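Local coordinates for protein pyridoxal kinase (Lactobacillus plantarum, PDB 3H74) that probably phosphorylates pyridoxal with ATP to give pyridoxal 5'-phosphate, as a kinase of the ribokinase clan, at residues 4-10 with 75-81; 37-41 with 55-61. All coordinates share one frame; numbering follows the deposited sequence. Where two conformers were deposited one is given.

How the contacts relate
Both contacts belong to the mixed, mainly parallel sheet of this ribokinase-clan kinase. Contact 1 pairs strands 4-13 and 77-80 in the interior. Contact 2 lies toward the surface, where strand 32-42 meets the turn that follows the short antiparallel strand 54-55 and leads into helix 61-70. Their centres are about 16 Å apart. Along the chain, contact 2 is nested between the two segments of contact 1. The contacts also touch: L37 N lies 2.9 Å from V8 O, a probable hydrogen bond. Strand 4-13, between 32-42 and 77-80, joins the buried part of the sheet to its more exposed 54-55 edge. The two contacts are thus successive parts of one sheet.

Contact 1. Residues 4-10 with 75-81; sequences STMLVAE and FDQALIG
T5 meets D76 at the start of this parallel strand pair. T5 N donates to D76 OD2 over 2.9 Å in a nearly straight bond (171°); OD2 accepts through its anti lone pair. T5 O accepts from D76 N and, in its carbonyl plane, from Q77 N at 3.1 Å. With D76 CG beside its own backbone N (chi1 -60°), the carboxylate comes back to T5 N. A leucine in place of D76 would probably leave T5 N without this acceptor. Further along, the bonds alternate: L7 N to Q77 O, L79 N to L7 O, A9 N to L79 O, and G81 N to A9 O. L7 and A9 each both give and take. The hydroxyls of S4 and T5 bond outside the pair, to R227 and D33. L7 CB lies over the rim of one face of the F75 ring, 4.1 Å above its plane. The M6 selenium lies 4.2 Å from L79 CB on the other face of the sheet. Helix 19-29 packs on M6 and V8 on that face; helix 86-98 packs on A78 and I80 on the opposite face, and also touches F75. Strands 32-42 and 103-106 flank the pair.

Contact 2. Residues 37-41 with 55-61; sequences LPTSL and VDLSTWL
L37 packs on W60 and L61, and P38 on L57 and W60. L37 CD1 sits 3.6 Å from W60 CZ3, the side chains sliding past each other in opposite directions. The other methyl of L37, CD2, touches L61 CG. The indole, at the exposed margin, turns its edge to the backbone, with P38 O near the ring plane, 3.7 Å from W60 CZ3. L57 has CG beside its own backbone N (chi1 -61°), and its CD1 reaches across to the 37-41 backbone, 3.5 Å from P38 O. This methyl also meets P38 CB and L41 CB. Further out, L41 and V55 form an antiparallel hydrogen-bonded pair, with V55 N donating to L41 O at 2.8 Å; their side chains lie side by side. At the polar edge one water donates to T39 O and accepts from L57 N, 2.8 Å away. Another donates to V55 O and is bonded to S40 OG at 2.7 Å. Beyond them D56 OD1 takes both S58 N and S58 OG from the same face of its carboxylate. The S58 N bond makes an Asx turn just before helix 61-70. The direct grip is thus mostly apolar, with one backbone bond, and water joins the segments where their polar groups stand farther apart.

Contact 1. Residues 4-10 with 75-81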
ATOM      1  N   SER A   4     -11.072 -10.663 -12.394  1.00 12.51           N
ATOM      2  CA  SER A   4     -11.818  -9.705 -11.599  1.00 11.45           C
ATOM      3  C   SER A   4     -11.269  -8.322 -11.891  1.00 10.51           C
ATOM      4  O   SER A   4     -10.201  -8.176 -12.501  1.00  9.34           O
ATOM      5  CB  SER A   4     -11.715 -10.011 -10.103  1.00 12.45           C
ATOM      6  OG  SER A   4     -10.400  -9.812  -9.642  1.00 12.64           O
ATOM      7  N   THR A   5     -12.002  -7.322 -11.426  1.00 10.25           N
ATOM      8  CA  THR A   5     -11.645  -5.934 -11.612  1.00 10.65           C
ATOM      9  C   THR A   5     -11.182  -5.356 -10.284  1.00 10.79           C
ATOM     10  O   THR A   5     -11.892  -5.427  -9.273  1.00 11.17           O
ATOM     11  CB  THR A   5     -12.856  -5.148 -12.145  1.00 10.88           C
ATOM     12  OG1 THR A   5     -13.187  -5.624 -13.455  1.00 12.14           O
ATOM     13  CG2 THR A   5     -12.565  -3.664 -12.218  1.00 12.42           C
HETATM   14  N   MSE A   6      -9.989  -4.776 -10.289  1.00 10.66           N
HETATM   15  CA  MSE A   6      -9.495  -4.100  -9.100  1.00 11.69           C
HETATM   16  C   MSE A   6      -9.206  -2.640  -9.369  1.00  9.06           C
HETATM   17  O   MSE A   6      -8.470  -2.295 -10.301  1.00  8.80           O
HETATM   18  CB  MSE A   6      -8.249  -4.762  -8.528  1.00 11.88           C
HETATM   19  CG  MSE A   6      -7.766  -4.080  -7.239  1.00 13.92           C
HETATM   20 SE   MSE A   6      -6.132  -4.807  -6.559  1.00 19.66          SE
HETATM   21  CE  MSE A   6      -6.827  -6.504  -5.882  1.00 12.63           C
ATOM     22  N   LEU A   7      -9.785  -1.799  -8.529  1.00  8.18           N
ATOM     23  CA  LEU A   7      -9.479  -0.386  -8.521  1.00  7.83           C
ATOM     24  C   LEU A   7      -8.176  -0.188  -7.759  1.00  6.92           C
ATOM     25  O   LEU A   7      -8.019  -0.690  -6.644  1.00  7.06           O
ATOM     26  CB  LEU A   7     -10.599   0.372  -7.807  1.00  8.10           C
ATOM     27  CG  LEU A   7     -10.369   1.851  -7.487  1.00  8.52           C
ATOM     28  CD1 LEU A   7     -10.147   2.679  -8.762  1.00  8.78           C
ATOM     29  CD2 LEU A   7     -11.525   2.404  -6.672  1.00  9.81           C
ATOM     30  N   VAL A   8      -7.246   0.542  -8.361  1.00  6.14           N
ATOM     31  CA  VAL A   8      -6.021   0.947  -7.667  1.00  5.71           C
ATOM     32  C   VAL A   8      -5.950   2.457  -7.725  1.00  5.30           C
ATOM     33  O   VAL A   8      -5.816   3.019  -8.823  1.00  5.62           O
ATOM     34  CB  VAL A   8      -4.740   0.330  -8.288  1.00  6.14           C
ATOM     35  CG1 VAL A   8      -3.518   0.729  -7.474  1.00  6.83           C
ATOM     36  CG2 VAL A   8      -4.869  -1.178  -8.364  1.00  6.95           C
ATOM     37  N   ALA A   9      -6.056   3.108  -6.567  1.00  5.22           N
ATOM     38  CA  ALA A   9      -6.007   4.563  -6.503  1.00  5.33           C
ATOM     39  C   ALA A   9      -4.781   4.975  -5.708  1.00  5.20           C
ATOM     40  O   ALA A   9      -4.704   4.721  -4.501  1.00  5.42           O
ATOM     41  CB  ALA A   9      -7.271   5.123  -5.876  1.00  6.08           C
ATOM     42  N   GLU A  10      -3.812   5.572  -6.405  1.00  5.03           N
ATOM     43  CA  GLU A  10      -2.594   6.086  -5.788  1.00  5.24           C
ATOM     44  C   GLU A  10      -1.921   7.016  -6.773  1.00  4.97           C
ATOM     45  O   GLU A  10      -2.427   7.235  -7.867  1.00  4.95           O
ATOM     46  CB  GLU A  10      -1.667   4.952  -5.317  1.00  5.57           C
ATOM     47  CG  GLU A  10      -1.185   4.028  -6.419  1.00  6.26           C
ATOM     48  CD  GLU A  10      -0.730   2.690  -5.884  1.00  9.39           C
ATOM     49  OE1 GLU A  10      -1.304   2.198  -4.891  1.00 11.52           O
ATOM     50  OE2 GLU A  10       0.172   2.097  -6.477  1.00 10.14           O
ATOM     51  N   PHE A  75     -16.788  -2.637  -9.143  1.00 15.44           N
ATOM     52  CA  PHE A  75     -15.450  -3.143  -8.895  1.00 14.51           C
ATOM     53  C   PHE A  75     -15.521  -4.293  -7.918  1.00 13.99           C
ATOM     54  O   PHE A  75     -16.347  -4.292  -7.024  1.00 13.80           O
ATOM     55  CB  PHE A  75     -14.557  -2.022  -8.352  1.00 15.14           C
ATOM     56  CG  PHE A  75     -14.371  -0.899  -9.321  1.00 15.29           C
ATOM     57  CD1 PHE A  75     -13.479  -1.025 -10.370  1.00 17.04           C
ATOM     58  CD2 PHE A  75     -15.115   0.265  -9.211  1.00 16.70           C
ATOM     59  CE1 PHE A  75     -13.307  -0.004 -11.290  1.00 16.89           C
ATOM     60  CE2 PHE A  75     -14.951   1.299 -10.136  1.00 17.00           C
ATOM     61  CZ  PHE A  75     -14.044   1.158 -11.173  1.00 16.45           C
ATOM     62  N   ASP A  76     -14.666  -5.290  -8.109  1.00 13.09           N
ATOM     63  CA  ASP A  76     -14.620  -6.415  -7.184  1.00 12.78           C
ATOM     64  C   ASP A  76     -13.749  -6.103  -5.973  1.00 12.35           C
ATOM     65  O   ASP A  76     -14.125  -6.377  -4.830  1.00 12.71           O
ATOM     66  CB  ASP A  76     -14.119  -7.664  -7.905  1.00 13.02           C
ATOM     67  CG  ASP A  76     -15.017  -8.063  -9.058  1.00 13.54           C
ATOM     68  OD1 ASP A  76     -16.198  -8.384  -8.792  1.00 16.64           O
ATOM     69  OD2 ASP A  76     -14.551  -8.054 -10.219  1.00 14.24           O
ATOM     70  N   GLN A  77     -12.590  -5.507  -6.236  1.00 11.37           N
ATOM     71  CA  GLN A  77     -11.613  -5.222  -5.205  1.00  9.73           C
ATOM     72  C   GLN A  77     -11.087  -3.800  -5.353  1.00  8.36           C
ATOM     73  O   GLN A  77     -11.202  -3.200  -6.429  1.00  8.04           O
ATOM     74  CB  GLN A  77     -10.434  -6.183  -5.319  1.00 10.46           C
ATOM     75  CG  GLN A  77     -10.759  -7.653  -5.109  1.00 11.57           C
ATOM     76  CD  GLN A  77     -10.904  -8.442  -6.396  1.00 12.18           C
ATOM     77  OE1 GLN A  77     -10.662  -7.943  -7.498  1.00 10.83           O
ATOM     78  NE2 GLN A  77     -11.268  -9.701  -6.254  1.00 11.86           N
ATOM     79  N   ALA A  78     -10.485  -3.276  -4.288  1.00  6.99           N
ATOM     80  CA  ALA A  78      -9.828  -1.977  -4.345  1.00  6.83           C
ATOM     81  C   ALA A  78      -8.593  -1.964  -3.474  1.00  6.20           C
ATOM     82  O   ALA A  78      -8.582  -2.552  -2.381  1.00  5.77           O
ATOM     83  CB  ALA A  78     -10.774  -0.868  -3.916  1.00  6.99           C
ATOM     84  N   LEU A  79      -7.565  -1.289  -3.989  1.00  5.98           N
ATOM     85  CA  LEU A  79      -6.346  -0.996  -3.261  1.00  5.63           C
ATOM     86  C   LEU A  79      -6.158   0.509  -3.287  1.00  5.18           C
ATOM     87  O   LEU A  79      -6.148   1.122  -4.362  1.00  5.26           O
ATOM     88  CB  LEU A  79      -5.146  -1.678  -3.923  1.00  6.05           C
ATOM     89  CG  LEU A  79      -3.744  -1.235  -3.495  1.00  6.05           C
ATOM     90  CD1 LEU A  79      -3.490  -1.509  -2.017  1.00  6.43           C
ATOM     91  CD2 LEU A  79      -2.693  -1.912  -4.349  1.00  7.04           C
ATOM     92  N   ILE A  80      -6.008   1.104  -2.111  1.00  5.41           N
ATOM     93  CA  ILE A  80      -5.778   2.545  -2.016  1.00  5.75           C
ATOM     94  C   ILE A  80      -4.395   2.772  -1.439  1.00  5.82           C
ATOM     95  O   ILE A  80      -4.097   2.286  -0.337  1.00  6.16           O
ATOM     96  CB  ILE A  80      -6.831   3.268  -1.115  1.00  6.28           C
ATOM     97  CG1 ILE A  80      -8.267   2.806  -1.423  1.00  6.64           C
ATOM     98  CG2 ILE A  80      -6.661   4.780  -1.199  1.00  6.82           C
ATOM     99  CD1 ILE A  80      -8.755   3.040  -2.855  1.00  8.08           C
ATOM    100  N   GLY A  81      -3.552   3.476  -2.187  1.00  5.31           N
ATOM    101  CA  GLY A  81      -2.236   3.884  -1.707  1.00  5.95           C
ATOM    102  C   GLY A  81      -2.240   5.364  -1.377  1.00  5.97           C
ATOM    103  O   GLY A  81      -3.230   5.889  -0.880  1.00  6.24           O
TER

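Contact 2. Residues 37-41 with 55-61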
ATOM      1  N   LEU A  37      -6.264   4.528 -11.208  1.00  5.01           N
ATOM      2  CA  LEU A  37      -6.731   5.877 -10.915  1.00  5.44           C
ATOM      3  C   LEU A  37      -5.674   6.725 -10.203  1.00  4.96           C
ATOM      4  O   LEU A  37      -5.442   6.554  -9.003  1.00  4.93           O
ATOM      5  CB  LEU A  37      -7.990   5.806 -10.055  1.00  5.70           C
ATOM      6  CG  LEU A  37      -8.606   7.155  -9.689  1.00  6.64           C
ATOM      7  CD1 LEU A  37      -9.050   7.890 -10.935  1.00  7.43           C
ATOM      8  CD2 LEU A  37      -9.771   6.992  -8.723  1.00  7.22           C
ATOM      9  N   PRO A  38      -5.035   7.661 -10.924  1.00  4.55           N
ATOM     10  CA  PRO A  38      -4.107   8.557 -10.235  1.00  4.79           C
ATOM     11  C   PRO A  38      -4.814   9.454  -9.222  1.00  4.86           C
ATOM     12  O   PRO A  38      -5.834  10.066  -9.543  1.00  5.65           O
ATOM     13  CB  PRO A  38      -3.521   9.406 -11.378  1.00  4.72           C
ATOM     14  CG  PRO A  38      -3.721   8.560 -12.623  1.00  5.35           C
ATOM     15  CD  PRO A  38      -5.059   7.911 -12.376  1.00  5.11           C
ATOM     16  N   THR A  39      -4.260   9.534  -8.018  1.00  4.43           N
ATOM     17  CA  THR A  39      -4.727  10.485  -7.014  1.00  5.01           C
ATOM     18  C   THR A  39      -3.954  11.799  -7.136  1.00  5.24           C
ATOM     19  O   THR A  39      -4.392  12.834  -6.627  1.00  5.84           O
ATOM     20  CB  THR A  39      -4.552   9.915  -5.605  1.00  5.22           C
ATOM     21  OG1 THR A  39      -3.204   9.464  -5.483  1.00  5.64           O
ATOM     22  CG2 THR A  39      -5.484   8.739  -5.359  1.00  5.89           C
ATOM     23  N   SER A  40      -2.805  11.722  -7.809  1.00  5.32           N
ATOM     24  CA  SER A  40      -1.896  12.834  -8.067  1.00  5.82           C
ATOM     25  C   SER A  40      -1.119  12.406  -9.308  1.00  5.43           C
ATOM     26  O   SER A  40      -0.877  11.208  -9.493  1.00  5.66           O
ATOM     27  CB  SER A  40      -0.937  13.033  -6.887  1.00  6.48           C
ATOM     28  OG  SER A  40      -0.050  14.125  -7.107  1.00  6.75           O
ATOM     29  N   LEU A  41      -0.746  13.362 -10.161  1.00  5.28           N
ATOM     30  CA  LEU A  41       0.009  13.062 -11.372  1.00  5.18           C
ATOM     31  C   LEU A  41       1.269  13.925 -11.363  1.00  4.75           C
ATOM     32  O   LEU A  41       1.179  15.159 -11.288  1.00  5.39           O
ATOM     33  CB  LEU A  41      -0.849  13.353 -12.603  1.00  5.96           C
ATOM     34  CG  LEU A  41      -0.207  13.098 -13.963  1.00  6.42           C
ATOM     35  CD1 LEU A  41       0.285  11.658 -14.157  1.00  8.34           C
ATOM     36  CD2 LEU A  41      -1.194  13.485 -15.057  1.00  7.87           C
ATOM     37  N   VAL A  55       0.088  17.765 -11.212  1.00  6.97           N
ATOM     38  CA  VAL A  55      -1.299  18.150 -11.457  1.00  7.07           C
ATOM     39  C   VAL A  55      -2.108  17.875 -10.197  1.00  7.45           C
ATOM     40  O   VAL A  55      -2.073  16.766  -9.651  1.00  6.94           O
ATOM     41  CB  VAL A  55      -1.925  17.362 -12.619  1.00  7.00           C
ATOM     42  CG1 VAL A  55      -3.331  17.885 -12.910  1.00  8.51           C
ATOM     43  CG2 VAL A  55      -1.064  17.458 -13.859  1.00  8.45           C
ATOM     44  N   ASP A  56      -2.828  18.898  -9.739  1.00  8.24           N
ATOM     45  CA  ASP A  56      -3.765  18.772  -8.642  1.00  8.85           C
ATOM     46  C   ASP A  56      -5.041  18.122  -9.179  1.00  8.15           C
ATOM     47  O   ASP A  56      -5.715  18.685 -10.034  1.00  8.43           O
ATOM     48  CB  ASP A  56      -4.046  20.168  -8.074  1.00  9.88           C
ATOM     49  CG  ASP A  56      -4.958  20.156  -6.865  1.00 11.68           C
ATOM     50  OD1 ASP A  56      -5.456  19.085  -6.487  1.00 10.80           O
ATOM     51  OD2 ASP A  56      -5.178  21.249  -6.281  1.00 14.48           O
ATOM     52  N   LEU A  57      -5.349  16.924  -8.691  1.00  7.39           N
ATOM     53  CA  LEU A  57      -6.507  16.163  -9.168  1.00  7.80           C
ATOM     54  C   LEU A  57      -7.686  16.220  -8.192  1.00  8.31           C
ATOM     55  O   LEU A  57      -8.640  15.444  -8.303  1.00  7.97           O
ATOM     56  CB  LEU A  57      -6.120  14.713  -9.503  1.00  7.58           C
ATOM     57  CG  LEU A  57      -5.074  14.550 -10.612  1.00  6.68           C
ATOM     58  CD1 LEU A  57      -4.634  13.091 -10.733  1.00  6.12           C
ATOM     59  CD2 LEU A  57      -5.604  15.068 -11.939  1.00  6.55           C
ATOM     60  N   SER A  58      -7.628  17.140  -7.235  0.50  9.13           N
ATOM     61  CA  SER A  58      -8.692  17.246  -6.231  0.50  9.76           C
ATOM     62  C   SER A  58     -10.076  17.514  -6.833  0.50  9.99           C
ATOM     63  O   SER A  58     -11.078  17.061  -6.282  0.50 10.62           O
ATOM     64  CB  SER A  58      -8.359  18.291  -5.170  0.50 10.08           C
ATOM     65  OG  SER A  58      -8.204  19.561  -5.765  0.50 10.69           O
ATOM     66  N   THR A  59     -10.129  18.243  -7.947  1.00  9.83           N
ATOM     67  CA  THR A  59     -11.414  18.516  -8.606  1.00 10.89           C
ATOM     68  C   THR A  59     -11.761  17.480  -9.670  1.00 10.01           C
ATOM     69  O   THR A  59     -12.885  17.463 -10.164  1.00 10.61           O
ATOM     70  CB  THR A  59     -11.488  19.941  -9.238  1.00 11.12           C
ATOM     71  OG1 THR A  59     -10.582  20.047 -10.339  1.00 13.74           O
ATOM     72  CG2 THR A  59     -11.182  21.015  -8.217  1.00 13.42           C
ATOM     73  N   TRP A  60     -10.799  16.619 -10.019  1.00  8.78           N
ATOM     74  CA  TRP A  60     -11.023  15.577 -11.021  1.00  7.97           C
ATOM     75  C   TRP A  60     -11.621  14.302 -10.420  1.00  7.17           C
ATOM     76  O   TRP A  60     -12.578  13.768 -10.977  1.00  6.67           O
ATOM     77  CB  TRP A  60      -9.735  15.276 -11.802  1.00  7.55           C
ATOM     78  CG  TRP A  60      -9.884  14.225 -12.883  1.00  6.85           C
ATOM     79  CD1 TRP A  60     -10.633  14.309 -14.036  1.00  7.66           C
ATOM     80  CD2 TRP A  60      -9.232  12.953 -12.925  1.00  6.25           C
ATOM     81  NE1 TRP A  60     -10.488  13.160 -14.780  1.00  6.80           N
ATOM     82  CE2 TRP A  60      -9.630  12.313 -14.123  1.00  6.38           C
ATOM     83  CE3 TRP A  60      -8.349  12.286 -12.064  1.00  6.76           C
ATOM     84  CZ2 TRP A  60      -9.181  11.028 -14.471  1.00  6.05           C
ATOM     85  CZ3 TRP A  60      -7.913  11.008 -12.407  1.00  6.46           C
ATOM     86  CH2 TRP A  60      -8.334  10.394 -13.592  1.00  6.76           C
ATOM     87  N   LEU A  61     -11.075  13.797  -9.308  1.00  7.69           N
ATOM     88  CA  LEU A  61     -11.601  12.551  -8.733  1.00  8.24           C
ATOM     89  C   LEU A  61     -13.117  12.563  -8.492  1.00  7.71           C
ATOM     90  O   LEU A  61     -13.780  11.572  -8.782  1.00  7.49           O
ATOM     91  CB  LEU A  61     -10.850  12.110  -7.463  1.00  8.87           C
ATOM     92  CG  LEU A  61      -9.865  10.957  -7.662  1.00 10.57           C
ATOM     93  CD1 LEU A  61      -8.720  11.371  -8.564  1.00 12.57           C
ATOM     94  CD2 LEU A  61      -9.335  10.432  -6.329  1.00 10.16           C
TER
HETATM   95  O   HOH W   1      -4.198  15.552  -6.489  1.00  7.40           O
HETATM   96  O   HOH W   2      -1.678  16.281  -6.971  1.00  9.76           O